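PDB 1V9C: precorrin-8x Methyl Mutase from Thermus thermophilus, which probably catalyses the methyl migration that converts precorrin-8X to hydrogenobyrinate, a step in adenosylcobalamin biosynthesis. Local coordinates for residues Arg74-Ala77 with Cys78-Pro82; Leu141-Val144 with Glu145-Gln149; Gly54-Glu57 with Ala58-Ala62; Arg171-Glu175 with Ala176-Trp180. All blocks are in the same frame, centred on the assembly; numbering follows the deposited sequence.

Contact 1. Residues Arg74-Ala77 with Cys78-Pro82; sequences RMIA and CGLNP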
ATOM      1  N   ARG B  74      -3.680  -8.096   3.887  1.00 27.95           N
ATOM      2  CA  ARG B  74      -3.149  -8.865   2.767  1.00 29.14           C
ATOM      3  C   ARG B  74      -2.196  -8.039   1.901  1.00 26.38           C
ATOM      4  O   ARG B  74      -1.191  -8.562   1.416  1.00 20.59           O
ATOM      5  CB  ARG B  74      -4.301  -9.404   1.927  1.00 32.67           C
ATOM      6  CG  ARG B  74      -5.328  -8.358   1.591  1.00 48.01           C
ATOM      7  CD  ARG B  74      -6.680  -8.983   1.320  1.00 56.51           C
ATOM      8  NE  ARG B  74      -7.686  -7.970   1.018  1.00 60.45           N
ATOM      9  CZ  ARG B  74      -8.992  -8.160   1.152  1.00 64.88           C
ATOM     10  NH1 ARG B  74      -9.454  -9.329   1.583  1.00 65.93           N
ATOM     11  NH2 ARG B  74      -9.835  -7.181   0.859  1.00 65.72           N
ATOM     12  N   MET B  75      -2.493  -6.749   1.728  1.00 25.18           N
ATOM     13  CA  MET B  75      -1.623  -5.882   0.927  1.00 22.48           C
ATOM     14  C   MET B  75      -0.196  -5.969   1.453  1.00 19.72           C
ATOM     15  O   MET B  75       0.761  -5.995   0.683  1.00 17.66           O
ATOM     16  CB  MET B  75      -2.094  -4.416   0.971  1.00 28.79           C
ATOM     17  CG  MET B  75      -3.276  -4.127   0.072  1.00 32.88           C
ATOM     18  SD  MET B  75      -3.561  -2.357  -0.186  1.00 38.59           S
ATOM     19  CE  MET B  75      -2.387  -1.985  -1.467  1.00 35.60           C
ATOM     20  N   ILE B  76      -0.058  -5.999   2.772  1.00 11.09           N
ATOM     21  CA  ILE B  76       1.266  -6.128   3.376  1.00 15.94           C
ATOM     22  C   ILE B  76       1.863  -7.497   3.043  1.00 24.04           C
ATOM     23  O   ILE B  76       3.022  -7.599   2.626  1.00 22.80           O
ATOM     24  CB  ILE B  76       1.186  -5.969   4.914  1.00 17.08           C
ATOM     25  CG1 ILE B  76       0.810  -4.519   5.241  1.00 19.00           C
ATOM     26  CG2 ILE B  76       2.489  -6.387   5.571  1.00 12.26           C
ATOM     27  CD1 ILE B  76       0.685  -4.227   6.714  1.00  9.27           C
ATOM     28  N   ALA B  77       1.059  -8.548   3.217  1.00 25.70           N
ATOM     29  CA  ALA B  77       1.513  -9.900   2.936  1.00 28.19           C
ATOM     30  C   ALA B  77       1.976 -10.009   1.496  1.00 30.93           C
ATOM     31  O   ALA B  77       3.067 -10.505   1.231  1.00 30.89           O
ATOM     32  CB  ALA B  77       0.398 -10.899   3.194  1.00 29.76           C
ATOM     33  N   CYS B  78       1.157  -9.524   0.564  1.00 33.98           N
ATOM     34  CA  CYS B  78       1.513  -9.613  -0.845  1.00 37.50           C
ATOM     35  C   CYS B  78       2.540  -8.570  -1.244  1.00 34.54           C
ATOM     36  O   CYS B  78       3.351  -8.805  -2.136  1.00 39.57           O
ATOM     37  CB  CYS B  78       0.274  -9.484  -1.729  1.00 44.18           C
ATOM     38  SG  CYS B  78      -0.943 -10.835  -1.576  1.00 52.71           S
ATOM     39  N   GLY B  79       2.516  -7.422  -0.579  1.00 29.14           N
ATOM     40  CA  GLY B  79       3.480  -6.390  -0.903  1.00 20.93           C
ATOM     41  C   GLY B  79       4.901  -6.877  -0.701  1.00 22.72           C
ATOM     42  O   GLY B  79       5.804  -6.532  -1.458  1.00 23.89           O
ATOM     43  N   LEU B  80       5.115  -7.696   0.324  1.00 22.05           N
ATOM     44  CA  LEU B  80       6.455  -8.193   0.573  1.00 18.13           C
ATOM     45  C   LEU B  80       7.028  -8.938  -0.634  1.00 18.82           C
ATOM     46  O   LEU B  80       6.305  -9.574  -1.389  1.00 26.82           O
ATOM     47  CB  LEU B  80       6.457  -9.076   1.812  1.00 19.69           C
ATOM     48  CG  LEU B  80       6.110  -8.241   3.038  1.00 18.03           C
ATOM     49  CD1 LEU B  80       5.650  -9.148   4.152  1.00 23.64           C
ATOM     50  CD2 LEU B  80       7.298  -7.411   3.439  1.00 15.52           C
ATOM     51  N   ASN B  81       8.340  -8.838  -0.799  1.00 15.93           N
ATOM     52  CA  ASN B  81       9.051  -9.452  -1.899  1.00 18.30           C
ATOM     53  C   ASN B  81       9.472 -10.895  -1.556  1.00 22.91           C
ATOM     54  O   ASN B  81      10.250 -11.110  -0.631  1.00 22.08           O
ATOM     55  CB  ASN B  81      10.289  -8.614  -2.201  1.00 15.79           C
ATOM     56  CG  ASN B  81      11.064  -9.113  -3.406  1.00 20.75           C
ATOM     57  OD1 ASN B  81      12.244  -9.423  -3.307  1.00 31.34           O
ATOM     58  ND2 ASN B  81      10.405  -9.177  -4.545  1.00 25.98           N
ATOM     59  N   PRO B  82       8.979 -11.890  -2.319  1.00 24.00           N
ATOM     60  CA  PRO B  82       9.304 -13.307  -2.090  1.00 23.82           C
ATOM     61  C   PRO B  82      10.802 -13.581  -2.010  1.00 23.24           C
ATOM     62  O   PRO B  82      11.261 -14.307  -1.125  1.00 24.69           O
ATOM     63  CB  PRO B  82       8.637 -14.014  -3.272  1.00 26.26           C
ATOM     64  CG  PRO B  82       7.452 -13.141  -3.567  1.00 28.21           C
ATOM     65  CD  PRO B  82       8.023 -11.742  -3.435  1.00 27.33           C
TER
HETATM   66  O   HOH W   1       4.380 -11.629  -0.660  1.00 40.94           O
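The flat groups that meet between residues Arg74-Ala77 and Cys78-Pro82 are peptide units. The carbonyl of Arg74 is met nearly end-on, with Cys78 N 2.7 Å from Arg74 O and an N-H...O angle of 172°. Gly79 N bonds to Met75 O at 2.6 Å, and Leu80 N bonds to Ile76 O. These three bonds run the length of the short helix 74-79 and close it at Leu80. Leu80 is the first residue to leave helical geometry, and Asn81 is the N-cap of the helix that follows. Cys78 and Leu80 also bring side-chain atoms near the carbonyls of the preceding turn. Leu80 CG lies 3.2 Å from Ile76 O, and Leu80 CD1 packs loosely on Ile76 CG2 at 4.4 Å. A water spans the helix end, bonded to Ala77 O at 2.6 Å and to Leu80 O at 2.9 Å. Cys78 SG points anti to its own carbonyl carbon (chi1 -65°) and lies 3.8 Å from Arg74 O. That sulfur forms the interchain disulfide with Cys78 of the second subunit. Arg74 NH2 is hydrogen-bonded to Asn81 OD1 of the second subunit, which makes this helix part of the dimer interface. Within its own subunit, Ile76 and Leu80 rest on helix 190-205, and Ala77 and Leu80 meet strand 92-94.

Contact 2. Residues Leu141-Val144 with Glu145-Gln149; sequences LALV and EAIRQ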
ATOM      1  N   LEU B 141      -4.475  -2.168  19.483  1.00 38.13           N
ATOM      2  CA  LEU B 141      -4.929  -1.989  20.855  1.00 39.42           C
ATOM      3  C   LEU B 141      -5.086  -3.351  21.521  1.00 40.07           C
ATOM      4  O   LEU B 141      -4.666  -3.539  22.656  1.00 43.78           O
ATOM      5  CB  LEU B 141      -6.261  -1.248  20.882  1.00 37.17           C
ATOM      6  CG  LEU B 141      -6.143   0.256  20.710  1.00 34.79           C
ATOM      7  CD1 LEU B 141      -7.530   0.865  20.700  1.00 40.24           C
ATOM      8  CD2 LEU B 141      -5.305   0.837  21.838  1.00 33.28           C
ATOM      9  N   ALA B 142      -5.695  -4.298  20.816  1.00 43.42           N
ATOM     10  CA  ALA B 142      -5.868  -5.643  21.357  1.00 44.61           C
ATOM     11  C   ALA B 142      -4.475  -6.181  21.654  1.00 44.50           C
ATOM     12  O   ALA B 142      -4.195  -6.608  22.768  1.00 46.23           O
ATOM     13  CB  ALA B 142      -6.574  -6.536  20.347  1.00 43.52           C
ATOM     14  N   LEU B 143      -3.598  -6.126  20.653  1.00 44.85           N
ATOM     15  CA  LEU B 143      -2.222  -6.594  20.801  1.00 44.08           C
ATOM     16  C   LEU B 143      -1.505  -5.930  21.973  1.00 41.72           C
ATOM     17  O   LEU B 143      -0.765  -6.584  22.699  1.00 44.15           O
ATOM     18  CB  LEU B 143      -1.419  -6.334  19.515  1.00 42.79           C
ATOM     19  CG  LEU B 143       0.087  -6.641  19.564  1.00 42.67           C
ATOM     20  CD1 LEU B 143       0.300  -8.116  19.937  1.00 39.66           C
ATOM     21  CD2 LEU B 143       0.741  -6.325  18.212  1.00 38.93           C
ATOM     22  N   VAL B 144      -1.709  -4.632  22.157  1.00 43.43           N
ATOM     23  CA  VAL B 144      -1.039  -3.935  23.251  1.00 47.62           C
ATOM     24  C   VAL B 144      -1.524  -4.416  24.608  1.00 50.50           C
ATOM     25  O   VAL B 144      -0.759  -4.453  25.569  1.00 53.32           O
ATOM     26  CB  VAL B 144      -1.233  -2.414  23.148  1.00 45.07           C
ATOM     27  CG1 VAL B 144      -0.787  -1.739  24.434  1.00 45.16           C
ATOM     28  CG2 VAL B 144      -0.426  -1.884  21.973  1.00 45.29           C
ATOM     29  N   GLU B 145      -2.798  -4.780  24.679  1.00 53.65           N
ATOM     30  CA  GLU B 145      -3.381  -5.280  25.909  1.00 56.18           C
ATOM     31  C   GLU B 145      -2.837  -6.688  26.103  1.00 56.31           C
ATOM     32  O   GLU B 145      -2.506  -7.088  27.217  1.00 59.99           O
ATOM     33  CB  GLU B 145      -4.907  -5.292  25.795  1.00 59.52           C
ATOM     34  CG  GLU B 145      -5.474  -3.921  25.431  1.00 65.32           C
ATOM     35  CD  GLU B 145      -6.993  -3.864  25.426  1.00 69.97           C
ATOM     36  OE1 GLU B 145      -7.544  -2.794  25.077  1.00 67.56           O
ATOM     37  OE2 GLU B 145      -7.634  -4.882  25.774  1.00 73.00           O
ATOM     38  N   ALA B 146      -2.720  -7.423  25.001  1.00 52.92           N
ATOM     39  CA  ALA B 146      -2.204  -8.783  25.031  1.00 53.36           C
ATOM     40  C   ALA B 146      -0.742  -8.799  25.455  1.00 54.02           C
ATOM     41  O   ALA B 146      -0.244  -9.811  25.952  1.00 56.14           O
ATOM     42  CB  ALA B 146      -2.352  -9.429  23.664  1.00 52.42           C
ATOM     43  N   ILE B 147      -0.058  -7.677  25.253  1.00 51.44           N
ATOM     44  CA  ILE B 147       1.348  -7.557  25.622  1.00 50.88           C
ATOM     45  C   ILE B 147       1.463  -7.392  27.136  1.00 52.73           C
ATOM     46  O   ILE B 147       2.444  -7.823  27.742  1.00 50.83           O
ATOM     47  CB  ILE B 147       2.021  -6.341  24.898  1.00 47.45           C
ATOM     48  CG1 ILE B 147       2.287  -6.693  23.429  1.00 47.82           C
ATOM     49  CG2 ILE B 147       3.320  -5.944  25.592  1.00 42.72           C
ATOM     50  CD1 ILE B 147       2.958  -5.584  22.634  1.00 41.23           C
ATOM     51  N   ARG B 148       0.451  -6.768  27.738  1.00 56.11           N
ATOM     52  CA  ARG B 148       0.435  -6.547  29.182  1.00 58.05           C
ATOM     53  C   ARG B 148       0.105  -7.839  29.922  1.00 57.91           C
ATOM     54  O   ARG B 148       0.193  -7.901  31.145  1.00 58.01           O
ATOM     55  CB  ARG B 148      -0.583  -5.467  29.557  1.00 57.59           C
ATOM     56  CG  ARG B 148      -0.254  -4.061  29.057  1.00 54.13           C
ATOM     57  CD  ARG B 148       1.058  -3.527  29.619  1.00 48.67           C
ATOM     58  NE  ARG B 148       1.172  -2.090  29.388  1.00 41.37           N
ATOM     59  CZ  ARG B 148       2.244  -1.355  29.680  1.00 46.10           C
ATOM     60  NH1 ARG B 148       3.323  -1.921  30.216  1.00 40.75           N
ATOM     61  NH2 ARG B 148       2.234  -0.043  29.449  1.00 39.60           N
ATOM     62  N   GLN B 149      -0.263  -8.869  29.169  1.00 59.43           N
ATOM     63  CA  GLN B 149      -0.593 -10.168  29.743  1.00 62.28           C
ATOM     64  C   GLN B 149       0.514 -11.202  29.538  1.00 62.53           C
ATOM     65  O   GLN B 149       0.331 -12.378  29.852  1.00 64.53           O
ATOM     66  CB  GLN B 149      -1.894 -10.702  29.139  1.00 64.90           C
ATOM     67  CG  GLN B 149      -3.117  -9.863  29.460  1.00 68.91           C
ATOM     68  CD  GLN B 149      -3.254  -9.596  30.944  1.00 68.35           C
ATOM     69  OE1 GLN B 149      -3.204 -10.515  31.759  1.00 68.93           O
ATOM     70  NE2 GLN B 149      -3.431  -8.332  31.302  1.00 68.84           N
TER
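This contact lies in the helix of a beta-alpha-beta unit, where helix 137-147 connects strand 130-133 to the parallel strand 155-158. Residues Leu141-Val144 and Glu145-Gln149 run along the last part of that helix and on into the chain that follows. Glu145 N donates to Leu141 O at 3.0 Å and also makes a weak bond to Ala142 O. Ala146 N gives Ala142 O the firmer bond, at 2.8 Å. Further on the bonds weaken. Ile147 N is held weakly by Leu143 O, and Val144 O takes weak bonds from both Ile147 N and Arg148 N. The side chains lean back on the preceding turn. Glu145 CG sits close against Leu141 O, at 2.9 Å, because it is anti to its own carbonyl carbon (chi1 -56°) and so lies beside the backbone N. The rest of the glutamate runs on extended. Ile147 repeats the pattern on the buried side, with CG1 3.1 Å from Leu143 O. Its CG1 also meets Leu143 CD1 at 4.3 Å, an apolar touch four residues apart along the helix. Ala142 and Ala146 are small and face Val117 of helix 112-122, while Leu141 and Val144 meet Ala172 of helix 166-174. Arg148 CG, placed beside the backbone N (chi1 -66°), lies 3.5 Å from Val144 O.

Contact 3. Residues Gly54-Glu57 with Ala58-Ala62; sequences GAVE and AGLKA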
ATOM      1  N   GLY B  54      16.731   0.439  20.720  1.00 42.58           N
ATOM      2  CA  GLY B  54      17.019  -0.921  20.280  1.00 39.36           C
ATOM      3  C   GLY B  54      16.064  -1.574  19.282  1.00 35.26           C
ATOM      4  O   GLY B  54      16.206  -2.762  18.991  1.00 39.36           O
ATOM      5  N   ALA B  55      15.103  -0.813  18.757  1.00 35.66           N
ATOM      6  CA  ALA B  55      14.115  -1.329  17.799  1.00 33.62           C
ATOM      7  C   ALA B  55      14.723  -1.999  16.557  1.00 31.19           C
ATOM      8  O   ALA B  55      14.471  -3.171  16.285  1.00 33.28           O
ATOM      9  CB  ALA B  55      13.167  -0.205  17.370  1.00 31.11           C
ATOM     10  N   VAL B  56      15.528  -1.256  15.815  1.00 31.24           N
ATOM     11  CA  VAL B  56      16.143  -1.801  14.614  1.00 34.50           C
ATOM     12  C   VAL B  56      16.951  -3.074  14.870  1.00 38.06           C
ATOM     13  O   VAL B  56      16.764  -4.086  14.172  1.00 34.93           O
ATOM     14  CB  VAL B  56      17.048  -0.763  13.939  1.00 32.20           C
ATOM     15  CG1 VAL B  56      17.558  -1.307  12.611  1.00 31.73           C
ATOM     16  CG2 VAL B  56      16.268   0.506  13.698  1.00 29.04           C
ATOM     17  N   GLU B  57      17.842  -3.027  15.863  1.00 39.95           N
ATOM     18  CA  GLU B  57      18.664  -4.189  16.199  1.00 38.83           C
ATOM     19  C   GLU B  57      17.757  -5.346  16.588  1.00 39.14           C
ATOM     20  O   GLU B  57      18.031  -6.504  16.266  1.00 40.17           O
ATOM     21  CB  GLU B  57      19.623  -3.875  17.352  1.00 46.16           C
ATOM     22  CG  GLU B  57      20.494  -2.643  17.137  1.00 50.96           C
ATOM     23  CD  GLU B  57      19.888  -1.390  17.750  1.00 56.58           C
ATOM     24  OE1 GLU B  57      18.703  -1.102  17.471  1.00 55.88           O
ATOM     25  OE2 GLU B  57      20.601  -0.694  18.511  1.00 56.37           O
ATOM     26  N   ALA B  58      16.667  -5.035  17.275  1.00 37.79           N
ATOM     27  CA  ALA B  58      15.728  -6.078  17.667  1.00 38.17           C
ATOM     28  C   ALA B  58      15.112  -6.678  16.400  1.00 36.71           C
ATOM     29  O   ALA B  58      14.806  -7.868  16.342  1.00 38.90           O
ATOM     30  CB  ALA B  58      14.643  -5.491  18.559  1.00 40.74           C
ATOM     31  N   GLY B  59      14.940  -5.837  15.384  1.00 35.36           N
ATOM     32  CA  GLY B  59      14.369  -6.299  14.136  1.00 33.38           C
ATOM     33  C   GLY B  59      15.307  -7.177  13.331  1.00 31.85           C
ATOM     34  O   GLY B  59      14.901  -8.224  12.832  1.00 34.13           O
ATOM     35  N   LEU B  60      16.560  -6.760  13.195  1.00 34.47           N
ATOM     36  CA  LEU B  60      17.537  -7.547  12.435  1.00 36.43           C
ATOM     37  C   LEU B  60      17.700  -8.926  13.062  1.00 38.30           C
ATOM     38  O   LEU B  60      17.675  -9.953  12.373  1.00 40.38           O
ATOM     39  CB  LEU B  60      18.894  -6.838  12.412  1.00 36.99           C
ATOM     40  CG  LEU B  60      18.896  -5.342  12.078  1.00 34.80           C
ATOM     41  CD1 LEU B  60      20.291  -4.925  11.696  1.00 36.07           C
ATOM     42  CD2 LEU B  60      17.934  -5.056  10.933  1.00 36.44           C
ATOM     43  N   LYS B  61      17.878  -8.927  14.376  1.00 38.02           N
ATOM     44  CA  LYS B  61      18.037 -10.151  15.145  1.00 42.16           C
ATOM     45  C   LYS B  61      16.879 -11.111  14.866  1.00 39.39           C
ATOM     46  O   LYS B  61      17.095 -12.294  14.593  1.00 39.53           O
ATOM     47  CB  LYS B  61      18.110  -9.797  16.635  1.00 44.76           C
ATOM     48  CG  LYS B  61      17.597 -10.864  17.592  1.00 54.16           C
ATOM     49  CD  LYS B  61      18.549 -12.048  17.751  1.00 56.89           C
ATOM     50  CE  LYS B  61      18.007 -13.022  18.798  1.00 55.41           C
ATOM     51  NZ  LYS B  61      18.957 -14.123  19.117  1.00 57.65           N
ATOM     52  N   ALA B  62      15.650 -10.602  14.922  1.00 36.60           N
ATOM     53  CA  ALA B  62      14.488 -11.446  14.671  1.00 32.86           C
ATOM     54  C   ALA B  62      14.501 -11.920  13.225  1.00 33.35           C
ATOM     55  O   ALA B  62      14.246 -13.091  12.932  1.00 31.82           O
ATOM     56  CB  ALA B  62      13.218 -10.680  14.964  1.00 35.28           C
TER
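Leu60 lies alongside Val56, both side chains pointing the same way, with Leu60 CD2 4.1 Å from Val56 CG1. Leu60 also covers the backbone of the turn before it. Its CG comes to 3.2 Å from Val56 O, a position set by CG being anti to the leucine's carbonyl carbon (chi1 -47°). The same oxygen accepts the bond from Leu60 N at 2.9 Å, nearly straight at 159°. Ala58 sits on the first turn in a similar way, with CB 3.2 Å from Gly54 O. Gly54, with positive phi, is the N-cap of helix 55-65. Gly54 O takes the bond from Ala58 N, Ala55 O the one from Gly59 N, and Glu57 O the one from Lys61 N at 3.1 Å. Lys61 CB rests near Glu57 O, but the end of its chain leads away. Val56 and Glu57 also touch Leu28, and Ala62 meets the loop residues Ala67 and Ala154. An alanine in place of Leu60 is likely to open a gap beside Val56 CG1 and lose this residue's own packing on helix 190-205. On that helix, Leu200 and Leu203 receive both Val56 and Leu60.

Contact 4. Residues Arg171-Glu175 with Ala176-Trp180; sequences RALME and APVPW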
ATOM      1  N   ARG B 171      -0.240   5.590  20.736  1.00 41.96           N
ATOM      2  CA  ARG B 171       0.182   5.950  22.089  1.00 42.92           C
ATOM      3  C   ARG B 171       0.253   4.671  22.924  1.00 40.99           C
ATOM      4  O   ARG B 171       1.241   4.416  23.609  1.00 42.03           O
ATOM      5  CB  ARG B 171      -0.812   6.925  22.716  1.00 47.93           C
ATOM      6  CG  ARG B 171      -0.242   8.313  22.963  1.00 56.52           C
ATOM      7  CD  ARG B 171      -1.348   9.305  23.316  1.00 63.70           C
ATOM      8  NE  ARG B 171      -2.190   9.624  22.162  1.00 63.55           N
ATOM      9  CZ  ARG B 171      -3.358  10.255  22.235  1.00 63.19           C
ATOM     10  NH1 ARG B 171      -3.841  10.637  23.408  1.00 64.34           N
ATOM     11  NH2 ARG B 171      -4.044  10.508  21.131  1.00 64.88           N
ATOM     12  N   ALA B 172      -0.787   3.852  22.850  1.00 37.52           N
ATOM     13  CA  ALA B 172      -0.800   2.608  23.602  1.00 35.36           C
ATOM     14  C   ALA B 172       0.423   1.756  23.270  1.00 41.53           C
ATOM     15  O   ALA B 172       0.842   0.914  24.075  1.00 41.22           O
ATOM     16  CB  ALA B 172      -2.054   1.835  23.300  1.00 33.23           C
ATOM     17  N   LEU B 173       0.995   1.966  22.085  1.00 38.36           N
ATOM     18  CA  LEU B 173       2.165   1.195  21.678  1.00 34.77           C
ATOM     19  C   LEU B 173       3.472   1.849  22.138  1.00 32.67           C
ATOM     20  O   LEU B 173       4.388   1.175  22.615  1.00 27.40           O
ATOM     21  CB  LEU B 173       2.179   1.028  20.155  1.00 37.51           C
ATOM     22  CG  LEU B 173       3.417   0.351  19.558  1.00 38.70           C
ATOM     23  CD1 LEU B 173       3.504  -1.090  20.069  1.00 38.86           C
ATOM     24  CD2 LEU B 173       3.333   0.374  18.038  1.00 42.37           C
ATOM     25  N   MET B 174       3.551   3.165  21.995  1.00 35.41           N
ATOM     26  CA  MET B 174       4.744   3.917  22.378  1.00 41.80           C
ATOM     27  C   MET B 174       5.020   4.032  23.881  1.00 46.04           C
ATOM     28  O   MET B 174       5.982   4.686  24.282  1.00 47.74           O
ATOM     29  CB  MET B 174       4.678   5.315  21.793  1.00 42.41           C
ATOM     30  CG  MET B 174       4.798   5.364  20.299  1.00 45.06           C
ATOM     31  SD  MET B 174       4.685   7.053  19.777  1.00 52.24           S
ATOM     32  CE  MET B 174       2.923   7.300  19.882  1.00 52.59           C
ATOM     33  N   GLU B 175       4.183   3.403  24.701  1.00 48.98           N
ATOM     34  CA  GLU B 175       4.347   3.429  26.156  1.00 49.88           C
ATOM     35  C   GLU B 175       4.327   1.987  26.659  1.00 49.19           C
ATOM     36  O   GLU B 175       4.112   1.723  27.844  1.00 50.87           O
ATOM     37  CB  GLU B 175       3.211   4.238  26.794  1.00 49.38           C
ATOM     38  CG  GLU B 175       3.135   5.675  26.276  1.00 56.42           C
ATOM     39  CD  GLU B 175       1.948   6.458  26.819  1.00 57.48           C
ATOM     40  OE1 GLU B 175       0.800   5.993  26.655  1.00 56.48           O
ATOM     41  OE2 GLU B 175       2.167   7.544  27.401  1.00 58.29           O
ATOM     42  N   ALA B 176       4.571   1.062  25.736  1.00 45.96           N
ATOM     43  CA  ALA B 176       4.569  -0.363  26.033  1.00 46.02           C
ATOM     44  C   ALA B 176       5.983  -0.936  26.161  1.00 47.83           C
ATOM     45  O   ALA B 176       6.957  -0.317  25.712  1.00 45.66           O
ATOM     46  CB  ALA B 176       3.798  -1.103  24.953  1.00 44.68           C
ATOM     47  N   PRO B 177       6.106  -2.129  26.786  1.00 47.51           N
ATOM     48  CA  PRO B 177       7.343  -2.880  27.041  1.00 47.52           C
ATOM     49  C   PRO B 177       7.817  -3.790  25.902  1.00 47.38           C
ATOM     50  O   PRO B 177       8.124  -4.963  26.126  1.00 44.25           O
ATOM     51  CB  PRO B 177       6.983  -3.694  28.273  1.00 43.46           C
ATOM     52  CG  PRO B 177       5.607  -4.103  27.949  1.00 39.52           C
ATOM     53  CD  PRO B 177       4.984  -2.785  27.483  1.00 46.66           C
ATOM     54  N   VAL B 178       7.884  -3.252  24.690  1.00 46.07           N
ATOM     55  CA  VAL B 178       8.328  -4.026  23.533  1.00 42.65           C
ATOM     56  C   VAL B 178       8.947  -3.039  22.550  1.00 38.70           C
ATOM     57  O   VAL B 178       8.521  -1.886  22.467  1.00 41.61           O
ATOM     58  CB  VAL B 178       7.135  -4.762  22.862  1.00 43.55           C
ATOM     59  CG1 VAL B 178       6.240  -3.770  22.147  1.00 40.62           C
ATOM     60  CG2 VAL B 178       7.638  -5.803  21.897  1.00 45.71           C
ATOM     61  N   PRO B 179       9.976  -3.458  21.810  1.00 32.49           N
ATOM     62  CA  PRO B 179      10.530  -2.470  20.885  1.00 35.11           C
ATOM     63  C   PRO B 179       9.528  -2.143  19.780  1.00 32.34           C
ATOM     64  O   PRO B 179       8.688  -2.965  19.426  1.00 26.87           O
ATOM     65  CB  PRO B 179      11.802  -3.146  20.382  1.00 36.39           C
ATOM     66  CG  PRO B 179      11.465  -4.586  20.446  1.00 37.81           C
ATOM     67  CD  PRO B 179      10.692  -4.739  21.722  1.00 32.87           C
ATOM     68  N   TRP B 180       9.593  -0.932  19.252  1.00 29.56           N
ATOM     69  CA  TRP B 180       8.655  -0.576  18.207  1.00 31.88           C
ATOM     70  C   TRP B 180       9.146   0.542  17.306  1.00 29.05           C
ATOM     71  O   TRP B 180      10.152   1.196  17.591  1.00 27.33           O
ATOM     72  CB  TRP B 180       7.332  -0.153  18.840  1.00 31.08           C
ATOM     73  CG  TRP B 180       7.539   0.819  19.972  1.00 34.65           C
ATOM     74  CD1 TRP B 180       7.534   0.533  21.309  1.00 33.24           C
ATOM     75  CD2 TRP B 180       7.826   2.220  19.864  1.00 32.31           C
ATOM     76  NE1 TRP B 180       7.797   1.667  22.040  1.00 33.61           N
ATOM     77  CE2 TRP B 180       7.980   2.718  21.182  1.00 36.92           C
ATOM     78  CE3 TRP B 180       7.966   3.104  18.787  1.00 34.98           C
ATOM     79  CZ2 TRP B 180       8.272   4.061  21.448  1.00 33.58           C
ATOM     80  CZ3 TRP B 180       8.258   4.439  19.051  1.00 31.52           C
ATOM     81  CH2 TRP B 180       8.403   4.904  20.372  1.00 37.81           C
TER
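Leu173 and Met174 form the apolar centre together with Trp180. Leu173 meets the root of the tryptophan side chain and Met174 the six-membered ring. Leu173 CG lies 4.0 Å from Trp180 CB as the two side chains slide past each other. The side chains of Met174 and Trp180 cross at about a right angle. Met174 CG stands over the face of the six-membered ring of Trp180, 3.8 Å from the centroid and 17° off the normal, a CH-pi contact. Met174 SD lies farther out and oblique, as a Met-aromatic contact. Trp180 CG lies between the backbone N and the carbonyl carbon (chi1 47°), which turns the ring back against Leu173 O and Met174. Leu173 O lies over the same indole face, 3.5 Å from Trp180 CD1. That oxygen accepts the bond from Ala176 N at 3.1 Å, with the donor well above the carbonyl plane. A serine in place of Trp180 would remove the indole and probably leave Met174 CG without the face it lies on. Trp180 N is bonded to Ser52 OG. The arrangement is the helix-to-strand connection of a beta-alpha-beta crossover, from strand 155-158 through helix 166-174 to the parallel strand 180-183, in a doubly wound alpha/beta fold.

Overall arrangement
Contacts 1, 2 and 3 each lie along a different helix (74-79, 137-147, 55-65), the first two running on past its end. All three are built on backbone bonds; contact 4 has one such bond and an aromatic ring at its centre. Contact 2 is the most buried of the four, though Glu145 and Arg148 are exposed; the others are partly buried. Contacts 2 and 4 touch, with centres 10 Å apart, through Val144 and Leu141 against Ala172. Contact 4 also touches contact 3, where Ala55 and Ala58 meet Trp180 and Pro179. Contact 1 stands apart and alone reaches the second subunit, through a disulfide, a hydrogen bond and packing. Contacts 1 and 3 pack on helix 190-205.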